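Local structure of cleavage stimulation factor 77 (Encephalitozoon cuniculi, 2UY1) at residues H194-L206 against F218-K231. The protein probably binds mRNA and is a helical-repeat member of the Suppressor of forked family. Sequence-based numbering, arbitrary orientation.
Sequences HESRMHFIHNYIL and FYSEYLIGIGQKEK
Helix 194-206 and helix 218-225 run antiparallel, their axes 160° apart and 10.2 Å at closest approach. His199, His202, Tyr219 and Tyr222 form an aromatic cluster between them. Tyr219 and Tyr222 both hold CG anti to the backbone N (chi1 -160° and 170°), which sends their rings across to helix 194-206 as knobs into holes. His199 ND1 and Tyr219 OH share a hydrogen bond of 2.6 Å, at the edge of both rings. Tyr222 turns its edge to a face of His199. The His202 ring is nearly parallel to both tyrosine rings but slid off them. His202 CB lies over one face of Tyr219 as a CH-pi contact; Leu223 CD1 covers the opposite face. His202 ND1 donates to Met198 O of its own helix (2.8 Å), and a water links His202 NE2 to Phe218 O. These two bonds would fix the ring's rotation. Met198 CB packs on Tyr222 CZ at 3.4 Å. Toward the end of helix 218-225, Glu195 OE2 accepts two bonds: His199 NE2 meets its anti lone pair, and Gln228 NE2 gives a straight bond, tilted well out of the carboxylate plane (3.0 Å). Gln228 follows Gly227, the C-prime residue of the Schellman motif that ends helix 218-225. The pair is a helical hairpin in the helical array of this Suppressor of forked protein. Helix 173-184 packs on Met198 and His202, and helix 229-242 packs on Tyr219 through Val235.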
loop_
_atom_site.group_PDB
_atom_site.type_symbol
_atom_site.label_atom_id
_atom_site.label_comp_id
_atom_site.label_asym_id
_atom_site.label_seq_id
_atom_site.Cartn_x
_atom_site.Cartn_y
_atom_site.Cartn_z
ATOM N N HIS B 194 -41.055 -10.687 -22.492
ATOM C CA HIS B 194 -39.855 -10.070 -21.908
ATOM C C HIS B 194 -38.622 -10.848 -22.349
ATOM O O HIS B 194 -37.688 -10.264 -22.851
ATOM C CB HIS B 194 -39.927 -9.978 -20.371
ATOM C CG HIS B 194 -38.726 -9.313 -19.744
ATOM N ND1 HIS B 194 -37.812 -9.995 -18.966
ATOM C CD2 HIS B 194 -38.277 -8.039 -19.814
ATOM C CE1 HIS B 194 -36.868 -9.165 -18.565
ATOM N NE2 HIS B 194 -37.118 -7.976 -19.077
ATOM N N GLU B 195 -38.649 -12.159 -22.154
ATOM C CA GLU B 195 -37.662 -13.067 -22.728
ATOM C C GLU B 195 -37.325 -12.761 -24.211
ATOM O O GLU B 195 -36.157 -12.720 -24.588
ATOM C CB GLU B 195 -38.160 -14.512 -22.572
ATOM C CG GLU B 195 -37.228 -15.548 -23.192
ATOM C CD GLU B 195 -37.681 -17.004 -23.052
ATOM O OE1 GLU B 195 -38.514 -17.319 -22.161
ATOM O OE2 GLU B 195 -37.146 -17.839 -23.843
ATOM N N SER B 196 -38.360 -12.542 -25.032
ATOM C CA SER B 196 -38.226 -12.255 -26.448
ATOM C C SER B 196 -37.445 -10.940 -26.626
ATOM O O SER B 196 -36.461 -10.836 -27.393
ATOM C CB SER B 196 -39.646 -12.192 -27.046
ATOM O OG SER B 196 -39.624 -11.985 -28.444
ATOM N N ARG B 197 -37.864 -9.937 -25.862
ATOM C CA ARG B 197 -37.151 -8.679 -25.826
ATOM C C ARG B 197 -35.676 -8.838 -25.437
ATOM O O ARG B 197 -34.812 -8.143 -25.967
ATOM C CB ARG B 197 -37.829 -7.674 -24.893
ATOM C CG ARG B 197 -37.084 -6.277 -24.860
ATOM C CD ARG B 197 -38.008 -5.094 -24.518
ATOM N NE ARG B 197 -37.280 -3.834 -24.476
ATOM C CZ ARG B 197 -37.072 -3.040 -25.531
ATOM N NH1 ARG B 197 -37.527 -3.391 -26.750
ATOM N NH2 ARG B 197 -36.386 -1.912 -25.373
ATOM N N MET B 198 -35.417 -9.714 -24.480
ATOM C CA MET B 198 -34.063 -9.893 -23.913
ATOM C C MET B 198 -33.142 -10.663 -24.886
ATOM O O MET B 198 -31.923 -10.411 -24.961
ATOM C CB MET B 198 -34.152 -10.648 -22.567
ATOM C CG MET B 198 -34.682 -9.809 -21.358
ATOM S SD MET B 198 -34.085 -8.106 -21.317
ATOM C CE MET B 198 -32.297 -8.349 -21.174
ATOM N N HIS B 199 -33.724 -11.613 -25.616
ATOM C CA HIS B 199 -32.984 -12.339 -26.656
ATOM C C HIS B 199 -32.485 -11.354 -27.698
ATOM O O HIS B 199 -31.306 -11.354 -28.009
ATOM C CB HIS B 199 -33.848 -13.417 -27.297
ATOM C CG HIS B 199 -34.067 -14.623 -26.421
ATOM N ND1 HIS B 199 -33.032 -15.371 -25.906
ATOM C CD2 HIS B 199 -35.204 -15.244 -26.027
ATOM C CE1 HIS B 199 -33.517 -16.388 -25.216
ATOM N NE2 HIS B 199 -34.837 -16.333 -25.273
ATOM N N PHE B 200 -33.366 -10.470 -28.182
ATOM C CA PHE B 200 -32.989 -9.491 -29.206
ATOM C C PHE B 200 -31.823 -8.648 -28.731
ATOM O O PHE B 200 -30.850 -8.451 -29.467
ATOM C CB PHE B 200 -34.152 -8.554 -29.600
ATOM C CG PHE B 200 -33.693 -7.354 -30.344
ATOM C CD1 PHE B 200 -33.469 -7.419 -31.715
ATOM C CD2 PHE B 200 -33.403 -6.188 -29.681
ATOM C CE1 PHE B 200 -32.992 -6.324 -32.392
ATOM C CE2 PHE B 200 -32.919 -5.062 -30.360
ATOM C CZ PHE B 200 -32.728 -5.126 -31.705
ATOM N N ILE B 201 -31.956 -8.103 -27.517
ATOM C CA ILE B 201 -30.947 -7.196 -26.967
ATOM C C ILE B 201 -29.588 -7.896 -26.895
ATOM O O ILE B 201 -28.612 -7.349 -27.378
ATOM C CB ILE B 201 -31.438 -6.559 -25.591
ATOM C CG1 ILE B 201 -32.537 -5.499 -25.869
ATOM C CG2 ILE B 201 -30.295 -6.011 -24.759
ATOM C CD1 ILE B 201 -33.076 -4.743 -24.627
ATOM N N HIS B 202 -29.528 -9.108 -26.335
ATOM C CA HIS B 202 -28.261 -9.853 -26.209
ATOM C C HIS B 202 -27.671 -10.248 -27.588
ATOM O O HIS B 202 -26.464 -10.142 -27.812
ATOM C CB HIS B 202 -28.443 -11.135 -25.385
ATOM C CG HIS B 202 -28.570 -10.907 -23.904
ATOM N ND1 HIS B 202 -29.793 -10.820 -23.262
ATOM C CD2 HIS B 202 -27.626 -10.762 -22.940
ATOM C CE1 HIS B 202 -29.597 -10.585 -21.972
ATOM N NE2 HIS B 202 -28.292 -10.559 -21.747
ATOM N N ASN B 203 -28.516 -10.688 -28.511
ATOM C CA ASN B 203 -28.025 -11.023 -29.862
ATOM C C ASN B 203 -27.545 -9.808 -30.625
ATOM O O ASN B 203 -26.489 -9.856 -31.266
ATOM C CB ASN B 203 -29.099 -11.726 -30.668
ATOM C CG ASN B 203 -29.194 -13.169 -30.340
ATOM O OD1 ASN B 203 -30.210 -13.631 -29.812
ATOM N ND2 ASN B 203 -28.129 -13.906 -30.615
ATOM N N TYR B 204 -28.322 -8.725 -30.589
ATOM C CA TYR B 204 -27.892 -7.465 -31.222
ATOM C C TYR B 204 -26.556 -7.040 -30.604
ATOM O O TYR B 204 -25.670 -6.639 -31.314
ATOM C CB TYR B 204 -28.919 -6.352 -31.016
ATOM C CG TYR B 204 -28.530 -5.029 -31.636
ATOM C CD1 TYR B 204 -28.809 -4.780 -32.999
ATOM C CD2 TYR B 204 -27.900 -4.031 -30.902
ATOM C CE1 TYR B 204 -28.467 -3.595 -33.601
ATOM C CE2 TYR B 204 -27.552 -2.811 -31.527
ATOM C CZ TYR B 204 -27.849 -2.622 -32.889
ATOM O OH TYR B 204 -27.562 -1.457 -33.583
ATOM N N ILE B 205 -26.416 -7.119 -29.283
ATOM C CA ILE B 205 -25.117 -6.840 -28.638
ATOM C C ILE B 205 -23.974 -7.779 -29.102
ATOM O O ILE B 205 -22.839 -7.342 -29.287
ATOM C CB ILE B 205 -25.219 -6.822 -27.106
ATOM C CG1 ILE B 205 -26.183 -5.724 -26.647
ATOM C CG2 ILE B 205 -23.832 -6.650 -26.483
ATOM C CD1 ILE B 205 -26.641 -5.855 -25.192
ATOM N N LEU B 206 -24.319 -9.031 -29.372
ATOM C CA LEU B 206 -23.396 -10.050 -29.867
ATOM C C LEU B 206 -22.918 -9.722 -31.263
ATOM O O LEU B 206 -21.758 -9.969 -31.584
ATOM C CB LEU B 206 -24.063 -11.445 -29.895
ATOM C CG LEU B 206 -23.688 -12.636 -28.981
ATOM C CD1 LEU B 206 -23.496 -12.203 -27.566
ATOM C CD2 LEU B 206 -24.719 -13.743 -29.061
ATOM N N PHE B 218 -22.300 -12.334 -20.866
ATOM C CA PHE B 218 -23.571 -11.679 -20.464
ATOM C C PHE B 218 -24.800 -12.524 -20.851
ATOM O O PHE B 218 -25.670 -12.819 -20.020
ATOM C CB PHE B 218 -23.798 -10.322 -21.141
ATOM C CG PHE B 218 -22.800 -9.237 -20.808
ATOM C CD1 PHE B 218 -21.996 -9.259 -19.654
ATOM C CD2 PHE B 218 -22.737 -8.126 -21.635
ATOM C CE1 PHE B 218 -21.085 -8.211 -19.371
ATOM C CE2 PHE B 218 -21.855 -7.090 -21.353
ATOM C CZ PHE B 218 -21.019 -7.143 -20.230
ATOM N N TYR B 219 -24.856 -12.908 -22.123
ATOM C CA TYR B 219 -25.934 -13.765 -22.666
ATOM C C TYR B 219 -25.935 -15.151 -22.068
ATOM O O TYR B 219 -26.999 -15.684 -21.710
ATOM C CB TYR B 219 -25.835 -13.849 -24.201
ATOM C CG TYR B 219 -27.115 -14.292 -24.914
ATOM C CD1 TYR B 219 -28.358 -14.129 -24.316
ATOM C CD2 TYR B 219 -27.082 -14.766 -26.221
ATOM C CE1 TYR B 219 -29.530 -14.464 -24.972
ATOM C CE2 TYR B 219 -28.247 -15.161 -26.884
ATOM C CZ TYR B 219 -29.452 -15.001 -26.278
ATOM O OH TYR B 219 -30.608 -15.386 -26.936
ATOM N N SER B 220 -24.766 -15.772 -21.972
ATOM C CA SER B 220 -24.682 -17.090 -21.347
ATOM C C SER B 220 -25.349 -17.065 -19.955
ATOM O O SER B 220 -26.152 -17.951 -19.608
ATOM C CB SER B 220 -23.202 -17.506 -21.238
ATOM O OG SER B 220 -23.056 -18.701 -20.456
ATOM N N GLU B 221 -24.998 -16.032 -19.172
ATOM C CA GLU B 221 -25.495 -15.878 -17.798
ATOM C C GLU B 221 -26.986 -15.638 -17.805
ATOM O O GLU B 221 -27.692 -16.285 -17.073
ATOM C CB GLU B 221 -24.792 -14.771 -17.039
ATOM C CG GLU B 221 -23.385 -15.142 -16.502
ATOM C CD GLU B 221 -23.351 -16.308 -15.519
ATOM O OE1 GLU B 221 -23.781 -16.150 -14.348
ATOM O OE2 GLU B 221 -22.833 -17.382 -15.891
ATOM N N TYR B 222 -27.456 -14.761 -18.689
ATOM C CA TYR B 222 -28.891 -14.556 -18.862
ATOM C C TYR B 222 -29.598 -15.875 -19.171
ATOM O O TYR B 222 -30.609 -16.216 -18.556
ATOM C CB TYR B 222 -29.176 -13.533 -19.952
ATOM C CG TYR B 222 -30.638 -13.519 -20.288
ATOM C CD1 TYR B 222 -31.565 -12.952 -19.405
ATOM C CD2 TYR B 222 -31.110 -14.097 -21.469
ATOM C CE1 TYR B 222 -32.941 -12.937 -19.703
ATOM C CE2 TYR B 222 -32.475 -14.082 -21.773
ATOM C CZ TYR B 222 -33.381 -13.511 -20.887
ATOM O OH TYR B 222 -34.733 -13.513 -21.174
ATOM N N LEU B 223 -29.040 -16.622 -20.114
ATOM C CA LEU B 223 -29.646 -17.863 -20.586
ATOM C C LEU B 223 -29.687 -18.908 -19.495
ATOM O O LEU B 223 -30.662 -19.652 -19.411
ATOM C CB LEU B 223 -28.866 -18.420 -21.768
ATOM C CG LEU B 223 -29.250 -17.787 -23.105
ATOM C CD1 LEU B 223 -28.300 -18.342 -24.160
ATOM C CD2 LEU B 223 -30.741 -17.976 -23.505
ATOM N N ILE B 224 -28.643 -18.943 -18.658
ATOM C CA ILE B 224 -28.539 -19.896 -17.533
ATOM C C ILE B 224 -29.644 -19.580 -16.512
ATOM O O ILE B 224 -30.242 -20.468 -15.937
ATOM C CB ILE B 224 -27.117 -19.861 -16.884
ATOM C CG1 ILE B 224 -26.059 -20.482 -17.820
ATOM C CG2 ILE B 224 -27.088 -20.527 -15.511
ATOM C CD1 ILE B 224 -24.628 -20.628 -17.186
ATOM N N GLY B 225 -29.942 -18.308 -16.330
ATOM C CA GLY B 225 -30.874 -17.885 -15.285
ATOM C C GLY B 225 -32.307 -18.107 -15.690
ATOM O O GLY B 225 -33.188 -18.216 -14.827
ATOM N N ILE B 226 -32.542 -18.195 -17.004
ATOM C CA ILE B 226 -33.857 -18.621 -17.524
ATOM C C ILE B 226 -33.997 -20.091 -17.805
ATOM O O ILE B 226 -35.009 -20.525 -18.345
ATOM C CB ILE B 226 -34.405 -17.793 -18.743
ATOM C CG1 ILE B 226 -33.528 -17.900 -19.996
ATOM C CG2 ILE B 226 -34.726 -16.382 -18.317
ATOM C CD1 ILE B 226 -34.149 -17.064 -21.161
ATOM N N GLY B 227 -33.009 -20.866 -17.386
ATOM C CA GLY B 227 -33.064 -22.299 -17.557
ATOM C C GLY B 227 -32.704 -22.738 -18.975
ATOM O O GLY B 227 -33.115 -23.828 -19.405
ATOM N N GLN B 228 -31.986 -21.903 -19.733
ATOM C CA GLN B 228 -31.570 -22.292 -21.102
ATOM C C GLN B 228 -30.044 -22.493 -21.244
ATOM O O GLN B 228 -29.419 -21.969 -22.173
ATOM C CB GLN B 228 -32.146 -21.337 -22.190
ATOM C CG GLN B 228 -33.607 -21.580 -22.514
ATOM C CD GLN B 228 -34.317 -20.393 -23.185
ATOM O OE1 GLN B 228 -33.811 -19.765 -24.153
ATOM N NE2 GLN B 228 -35.528 -20.087 -22.678
ATOM N N LYS B 229 -29.477 -23.274 -20.325
ATOM C CA LYS B 229 -28.048 -23.565 -20.291
ATOM C C LYS B 229 -27.464 -24.283 -21.513
ATOM O O LYS B 229 -26.321 -24.031 -21.870
ATOM C CB LYS B 229 -27.675 -24.321 -19.014
ATOM C CG LYS B 229 -26.180 -24.543 -18.859
ATOM C CD LYS B 229 -25.811 -24.775 -17.392
ATOM C CE LYS B 229 -24.347 -25.078 -17.198
ATOM N NZ LYS B 229 -24.050 -25.130 -15.708
ATOM N N GLU B 230 -28.223 -25.180 -22.132
ATOM C CA GLU B 230 -27.816 -25.758 -23.410
ATOM C C GLU B 230 -27.613 -24.665 -24.484
ATOM O O GLU B 230 -26.614 -24.685 -25.204
ATOM C CB GLU B 230 -28.813 -26.837 -23.865
ATOM C CG GLU B 230 -28.575 -28.187 -23.209
ATOM C CD GLU B 230 -29.834 -29.069 -23.182
ATOM O OE1 GLU B 230 -30.173 -29.696 -24.228
ATOM O OE2 GLU B 230 -30.485 -29.142 -22.112
ATOM N N LYS B 231 -28.548 -23.711 -24.576
ATOM C CA LYS B 231 -28.370 -22.557 -25.480
ATOM C C LYS B 231 -27.170 -21.716 -25.041
ATOM O O LYS B 231 -26.407 -21.255 -25.874
ATOM C CB LYS B 231 -29.661 -21.715 -25.606
ATOM C CG LYS B 231 -29.645 -20.653 -26.731
ATOM C CD LYS B 231 -31.049 -20.044 -27.035
ATOM C CE LYS B 231 -30.956 -18.654 -27.714
ATOM N NZ LYS B 231 -29.733 -18.411 -28.649
HETATM O O HOH W 1 -27.218 -10.367 -19.211
#